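Local coordinates for protein major allergen Alt a 1 (Alternaria alternata, PDB 3V0R) that may bind and inhibit the beta-glucanase activity of thaumatin-like proteins of the host plant, as a secreted, disulfide-linked homodimer, at residues 13-18 with 121-126. Numbering follows the deposited sequence.
Sequences DYVWKI and DAYITL. With 8AC (8-aminooctanoic acid), chain L; 0FU (2,5,6-triaminopyrimidin-4-ol), chain J; SO4 (sulfate ion), chain B.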
loop_
_atom_site.group_PDB
_atom_site.type_symbol
_atom_site.label_atom_id
_atom_site.label_comp_id
_atom_site.label_asym_id
_atom_site.label_seq_id
_atom_site.Cartn_x
_atom_site.Cartn_y
_atom_site.Cartn_z
ATOM N N ASP A 13 -26.504 -9.707 -7.168
ATOM C CA ASP A 13 -26.051 -8.843 -6.073
ATOM C C ASP A 13 -25.043 -9.545 -5.181
ATOM O O ASP A 13 -24.274 -8.880 -4.504
ATOM C CB ASP A 13 -27.214 -8.405 -5.209
ATOM C CG ASP A 13 -28.050 -7.290 -5.828
ATOM O OD1 ASP A 13 -27.595 -6.527 -6.657
ATOM O OD2 ASP A 13 -29.246 -7.202 -5.458
ATOM N N TYR A 14 -25.104 -10.893 -5.128
ATOM C CA TYR A 14 -24.214 -11.681 -4.262
ATOM C C TYR A 14 -23.258 -12.552 -5.072
ATOM O O TYR A 14 -22.670 -13.502 -4.556
ATOM C CB TYR A 14 -25.074 -12.517 -3.306
ATOM C CG TYR A 14 -25.813 -11.606 -2.340
ATOM C CD1 TYR A 14 -27.110 -11.265 -2.564
ATOM C CD2 TYR A 14 -25.154 -11.060 -1.249
ATOM C CE1 TYR A 14 -27.800 -10.398 -1.707
ATOM C CE2 TYR A 14 -25.836 -10.210 -0.382
ATOM C CZ TYR A 14 -27.112 -9.876 -0.652
ATOM O OH TYR A 14 -27.784 -9.023 0.195
ATOM N N VAL A 15 -23.098 -12.201 -6.341
ATOM C CA VAL A 15 -22.198 -12.882 -7.266
ATOM C C VAL A 15 -21.082 -11.967 -7.741
ATOM O O VAL A 15 -21.331 -10.843 -8.247
ATOM C CB VAL A 15 -23.011 -13.402 -8.475
ATOM C CG1 VAL A 15 -22.064 -14.124 -9.468
ATOM C CG2 VAL A 15 -24.112 -14.355 -7.991
ATOM N N TRP A 16 -19.844 -12.389 -7.506
ATOM C CA TRP A 16 -18.648 -11.638 -7.862
ATOM C C TRP A 16 -17.814 -12.399 -8.832
ATOM O O TRP A 16 -17.827 -13.649 -8.803
ATOM C CB TRP A 16 -17.830 -11.298 -6.638
ATOM C CG TRP A 16 -18.465 -10.384 -5.641
ATOM C CD1 TRP A 16 -19.590 -9.614 -5.779
ATOM C CD2 TRP A 16 -17.994 -10.108 -4.273
ATOM N NE1 TRP A 16 -19.824 -8.899 -4.637
ATOM C CE2 TRP A 16 -18.878 -9.175 -3.711
ATOM C CE3 TRP A 16 -16.945 -10.583 -3.510
ATOM C CZ2 TRP A 16 -18.728 -8.698 -2.415
ATOM C CZ3 TRP A 16 -16.781 -10.089 -2.236
ATOM C CH2 TRP A 16 -17.695 -9.203 -1.682
ATOM N N LYS A 17 -17.032 -11.696 -9.667
ATOM C CA LYS A 17 -16.170 -12.334 -10.665
ATOM C C LYS A 17 -14.770 -12.330 -10.124
ATOM O O LYS A 17 -14.328 -11.294 -9.585
ATOM C CB LYS A 17 -16.199 -11.477 -11.924
ATOM C CG LYS A 17 -15.355 -12.036 -13.059
ATOM C CD LYS A 17 -15.527 -11.160 -14.310
ATOM C CE LYS A 17 -14.472 -10.064 -14.297
ATOM N NZ LYS A 17 -14.464 -9.263 -15.576
ATOM N N ILE A 18 -14.071 -13.462 -10.263
ATOM C CA ILE A 18 -12.709 -13.626 -9.839
ATOM C C ILE A 18 -11.905 -13.780 -11.132
ATOM O O ILE A 18 -12.247 -14.531 -12.043
ATOM C CB ILE A 18 -12.457 -14.853 -8.940
ATOM C CG1 ILE A 18 -13.473 -14.901 -7.809
ATOM C CG2 ILE A 18 -10.977 -14.864 -8.476
ATOM C CD1 ILE A 18 -13.319 -13.837 -6.724
ATOM N N ASP A 121 -11.818 -17.062 -15.861
ATOM C CA ASP A 121 -12.473 -16.385 -14.755
ATOM C C ASP A 121 -13.317 -17.408 -13.986
ATOM O O ASP A 121 -13.608 -18.466 -14.523
ATOM C CB ASP A 121 -13.409 -15.318 -15.288
ATOM C CG ASP A 121 -12.687 -14.115 -15.873
ATOM O OD1 ASP A 121 -11.495 -13.971 -15.812
ATOM O OD2 ASP A 121 -13.399 -13.254 -16.409
ATOM N N ALA A 122 -13.687 -17.090 -12.747
ATOM C CA ALA A 122 -14.586 -17.900 -11.925
ATOM C C ALA A 122 -15.591 -16.944 -11.295
ATOM O O ALA A 122 -15.302 -15.783 -11.117
ATOM C CB ALA A 122 -13.815 -18.642 -10.797
ATOM N N TYR A 123 -16.764 -17.451 -10.949
ATOM C CA TYR A 123 -17.802 -16.671 -10.328
ATOM C C TYR A 123 -18.114 -17.243 -8.974
ATOM O O TYR A 123 -18.235 -18.485 -8.821
ATOM C CB TYR A 123 -18.981 -16.653 -11.236
ATOM C CG TYR A 123 -18.744 -15.809 -12.443
ATOM C CD1 TYR A 123 -18.103 -16.323 -13.569
ATOM C CD2 TYR A 123 -19.087 -14.449 -12.448
ATOM C CE1 TYR A 123 -17.786 -15.469 -14.653
ATOM C CE2 TYR A 123 -18.846 -13.636 -13.532
ATOM C CZ TYR A 123 -18.205 -14.141 -14.622
ATOM O OH TYR A 123 -17.969 -13.312 -15.650
ATOM N N ILE A 124 -18.213 -16.420 -7.953
ATOM C CA ILE A 124 -18.476 -16.953 -6.616
ATOM C C ILE A 124 -19.873 -16.431 -6.202
ATOM O O ILE A 124 -20.259 -15.290 -6.567
ATOM C CB ILE A 124 -17.401 -16.504 -5.566
ATOM C CG1 ILE A 124 -17.155 -14.999 -5.453
ATOM C CG2 ILE A 124 -16.066 -17.199 -5.787
ATOM C CD1 ILE A 124 -18.015 -14.272 -4.383
ATOM N N THR A 125 -20.564 -17.192 -5.373
ATOM C CA THR A 125 -21.837 -16.771 -4.760
ATOM C C THR A 125 -21.653 -16.693 -3.247
ATOM O O THR A 125 -21.263 -17.659 -2.550
ATOM C CB THR A 125 -23.034 -17.713 -5.148
ATOM O OG1 THR A 125 -23.197 -17.763 -6.558
ATOM C CG2 THR A 125 -24.411 -17.212 -4.479
ATOM N N LEU A 126 -21.923 -15.520 -2.686
ATOM C CA LEU A 126 -21.871 -15.319 -1.256
ATOM C C LEU A 126 -23.156 -15.789 -0.586
ATOM O O LEU A 126 -24.245 -15.330 -0.916
ATOM C CB LEU A 126 -21.570 -13.842 -0.943
ATOM C CG LEU A 126 -20.226 -13.301 -1.390
ATOM C CD1 LEU A 126 -20.348 -11.795 -1.561
ATOM C CD2 LEU A 126 -19.185 -13.637 -0.324
HETATM N NAA 8AC L . -30.803 -4.598 -1.938
HETATM O OAB 8AC L . -21.841 -9.048 0.084
HETATM O OAC 8AC L . -21.063 -7.056 -0.016
HETATM C CAD 8AC L . -29.361 -4.504 -1.665
HETATM C CAE 8AC L . -28.668 -5.683 -2.313
HETATM C CAF 8AC L . -27.216 -5.388 -2.630
HETATM C CAG 8AC L . -26.359 -6.077 -1.558
HETATM C CAH 8AC L . -25.059 -6.543 -2.106
HETATM C CAI 8AC L . -24.114 -6.917 -0.927
HETATM C CAJ 8AC L . -22.931 -7.700 -1.447
HETATM C CAK 8AC L . -21.864 -7.921 -0.355
HETATM C C4 0FU J . -26.049 -4.552 1.892
HETATM N N3 0FU J . -27.405 -4.642 1.889
HETATM C C2 0FU J . -28.056 -5.777 2.267
HETATM N NAA 0FU J . -29.397 -5.800 2.241
HETATM N N1 0FU J . -27.382 -6.876 2.670
HETATM C C6 0FU J . -26.018 -6.841 2.690
HETATM N NAB 0FU J . -25.348 -7.901 3.078
HETATM C C5 0FU J . -25.304 -5.673 2.300
HETATM N NAC 0FU J . -23.949 -5.591 2.311
HETATM O O4 0FU J . -25.363 -3.420 1.506
HETATM S S SO4 B . -12.240 -6.206 -15.985
HETATM O O1 SO4 B . -12.302 -7.213 -14.870
HETATM O O2 SO4 B . -12.763 -6.860 -17.222
HETATM O O3 SO4 B . -13.081 -5.024 -15.615
HETATM O O4 SO4 B . -10.865 -5.721 -16.307
#
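Trp16 and Ile124 pair through both backbone groups, Ile124 N to Trp16 O at 2.9 Å and Trp16 N to Ile124 O at 3.1 Å. Ile18 and Ala122 form the next hydrogen-bonded pair. These four bonds join strands 15-25 and 114-128 as antiparallel neighbours in the beta-barrel. A nearly straight bond from Leu126 N to Tyr14 O (2.9 Å, 172°) continues the pairing just before the first strand begins.

Apolar packing fills the face of Trp16, Ile18, Ala122 and Ile124. Leu126 CD1 sits over one face of the indole in a CH-pi contact, 3.6 Å from the centroid of the Trp16 six-membered ring. Ile124 CD1 reaches Trp16 CB at 3.7 Å. Ile38 and Leu84 of other strands also pack against this face.

On the other face, Lys17 runs alongside Tyr123. Its CD meets Tyr123 OH at 3.5 Å. Lys17 NZ and Asp121 OD2 are 4.2 Å apart, too far for a salt bridge, though the opposite charges may still attract. NZ hydrogen-bonds to OD1 of Asn109 of the second subunit and to O1 of a sulfate, probably from the crystallisation liquor.

CAH of the bound 8-aminooctanoic acid lies over one face of the Tyr14 ring, and its OAC lies at the Trp16 edge. The pairing thus has one apolar, inward-packed face and one amphipathic face, with a ligand pocket at one end and a polar link between subunits at the other.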